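Local structure of acetyl transferase (Salmonella typhimurium, 1S7K) at the interface of chains A and B. The protein catalyses acetyl transfer from acetyl-coenzyme A to the N-terminal alpha-amino group of ribosomal protein L7/L12, as a dimeric GNAT-family enzyme. Coordinates in Å, arbitrary orientation; residue numbers count along the deposited sequence, not the author numbering. Chains: chain A/B, acetyl transferase.

The interface of chains A and B. Residues chain A 159-162; chain B 98, 132, 156, 174.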
loop_
_atom_site.group_PDB
_atom_site.type_symbol
_atom_site.label_atom_id
_atom_site.label_comp_id
_atom_site.label_asym_id
_atom_site.label_seq_id
_atom_site.Cartn_x
_atom_site.Cartn_y
_atom_site.Cartn_z
ATOM N N MET A 159 -9.659 -6.233 -5.185
ATOM C CA MET A 159 -9.245 -6.663 -3.860
ATOM C C MET A 159 -10.514 -6.851 -3.027
ATOM O O MET A 159 -11.217 -5.901 -2.797
ATOM C CB MET A 159 -8.397 -5.556 -3.281
ATOM C CG MET A 159 -7.122 -5.309 -4.192
ATOM S SD MET A 159 -6.293 -3.759 -3.787
ATOM C CE MET A 159 -5.749 -4.023 -2.180
ATOM N N LYS A 160 -10.744 -8.075 -2.575
ATOM C CA LYS A 160 -11.971 -8.405 -1.844
ATOM C C LYS A 160 -12.110 -7.744 -0.496
ATOM O O LYS A 160 -11.201 -7.837 0.294
ATOM C CB LYS A 160 -12.035 -9.920 -1.691
ATOM C CG LYS A 160 -13.303 -10.450 -1.088
ATOM C CD LYS A 160 -13.212 -11.966 -0.851
ATOM C CE LYS A 160 -14.236 -12.734 -1.671
ATOM N NZ LYS A 160 -14.540 -13.995 -0.855
ATOM N N GLN A 161 -13.226 -7.051 -0.232
ATOM C CA GLN A 161 -13.406 -6.464 1.116
ATOM C C GLN A 161 -12.223 -5.679 1.650
ATOM O O GLN A 161 -11.906 -5.705 2.827
ATOM C CB GLN A 161 -13.745 -7.615 2.100
ATOM C CG GLN A 161 -15.031 -8.313 1.690
ATOM C CD GLN A 161 -15.182 -9.731 2.330
ATOM O OE1 GLN A 161 -15.740 -10.659 1.716
ATOM N NE2 GLN A 161 -14.699 -9.873 3.533
ATOM N N ALA A 162 -11.614 -4.899 0.780
ATOM C CA ALA A 162 -10.437 -4.191 1.145
ATOM C C ALA A 162 -10.598 -2.807 1.780
ATOM O O ALA A 162 -9.648 -2.289 2.428
ATOM C CB ALA A 162 -9.566 -4.110 -0.100
ATOM N N TYR B 98 -0.239 -6.786 5.116
ATOM C CA TYR B 98 0.532 -7.319 3.986
ATOM C C TYR B 98 1.643 -8.186 4.613
ATOM O O TYR B 98 2.352 -7.777 5.533
ATOM C CB TYR B 98 1.130 -6.179 3.163
ATOM C CG TYR B 98 0.029 -5.304 2.600
ATOM C CD1 TYR B 98 -0.501 -4.249 3.324
ATOM C CD2 TYR B 98 -0.530 -5.603 1.374
ATOM C CE1 TYR B 98 -1.607 -3.497 2.807
ATOM C CE2 TYR B 98 -1.608 -4.892 0.862
ATOM C CZ TYR B 98 -2.137 -3.851 1.563
ATOM O OH TYR B 98 -3.172 -3.147 0.992
ATOM N N ARG B 132 -8.154 -9.402 6.730
ATOM C CA ARG B 132 -7.728 -9.508 5.335
ATOM C C ARG B 132 -6.184 -9.635 5.326
ATOM O O ARG B 132 -5.454 -8.724 5.754
ATOM C CB ARG B 132 -8.171 -8.257 4.530
ATOM C CG ARG B 132 -7.768 -8.359 2.975
ATOM C CD ARG B 132 -8.241 -7.068 2.188
ATOM N NE ARG B 132 -7.392 -6.855 1.027
ATOM C CZ ARG B 132 -7.432 -7.594 -0.085
ATOM N NH1 ARG B 132 -6.554 -7.371 -1.055
ATOM N NH2 ARG B 132 -8.414 -8.473 -0.288
ATOM N N GLU B 156 -5.850 -12.279 -6.569
ATOM C CA GLU B 156 -6.757 -11.172 -6.896
ATOM C C GLU B 156 -6.345 -10.376 -8.112
ATOM O O GLU B 156 -7.200 -9.693 -8.725
ATOM C CB GLU B 156 -6.843 -10.219 -5.715
ATOM C CG GLU B 156 -7.480 -10.887 -4.504
ATOM C CD GLU B 156 -7.656 -9.885 -3.357
ATOM O OE1 GLU B 156 -8.561 -10.060 -2.548
ATOM O OE2 GLU B 156 -6.872 -8.934 -3.263
ATOM N N MET B 174 -0.901 -10.211 -6.540
ATOM C CA MET B 174 -1.496 -9.829 -5.294
ATOM C C MET B 174 -2.449 -10.947 -4.936
ATOM O O MET B 174 -3.390 -11.244 -5.684
ATOM C CB MET B 174 -2.252 -8.489 -5.393
ATOM C CG MET B 174 -3.000 -8.274 -4.023
ATOM S SD MET B 174 -3.787 -6.659 -3.871
ATOM C CE MET B 174 -2.307 -5.669 -3.667
#
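A:Met159 and A:Lys160 lie against the paired side chains of B:Arg132 and B:Glu156, in one of two equivalent patches of a two-fold symmetric interface between the GNAT-fold subunits of the RimL dimer. The chain A residues end strand 154-159 and form the turn into strand 162-165; those of chain B project from separate strands. Within chain B the guanidinium and carboxylate meet end-on and nearly coplanar: B:Arg132 NH1 gives a hydrogen bond and salt bridge to B:Glu156 OE2 (2.7 Å), and NH2 bonds to B:Glu156 OE1 (2.8 Å), each oxygen using its syn lone pair. This double grip fixes the rotation of both groups, and chain A packs on one side of the guanidinium plane, with A:Met159 and A:Ala162 both above it.

The backbone amide of A:Lys160 comes down on the carboxylate from well above its plane, donating to B:Glu156 OE1 at 3.0 Å and 164° at the hydrogen. OE1 therefore holds two donors, one from each subunit, which would probably help to stabilise its negative charge. A weak, bent bond from B:Arg132 NH2 to the carbonyl O of A:Lys160 (2.9 Å) adds a second polar link to the same turn. With CG anti to the backbone N (chi1 -178°) and an extended chain as far as NE, B:Arg132 carries its guanidinium to this turn, where the methyl CB of A:Ala162 sits over the rim of that face, 3.7 Å from B:Arg132 NE.

The tight packing centres on A:Met159, whose side chain crosses those of B:Arg132, B:Glu156 and B:Met174 at about right angles, its CB lying over the NH1 end of the guanidinium. Its CG touches the sulfur SD of B:Met174 at 3.6 Å; the bend at chi3 (64°) turns its methyl CE back toward B:Arg132 NH1, also 3.6 Å away. Contact is looser at the margins: the hydroxyl OH of B:Tyr98 only approaches A:Met159 CE (4.2 Å), A:Gln161 buries little surface, and the amine end of A:Lys160 points away from chain B, probably toward solvent.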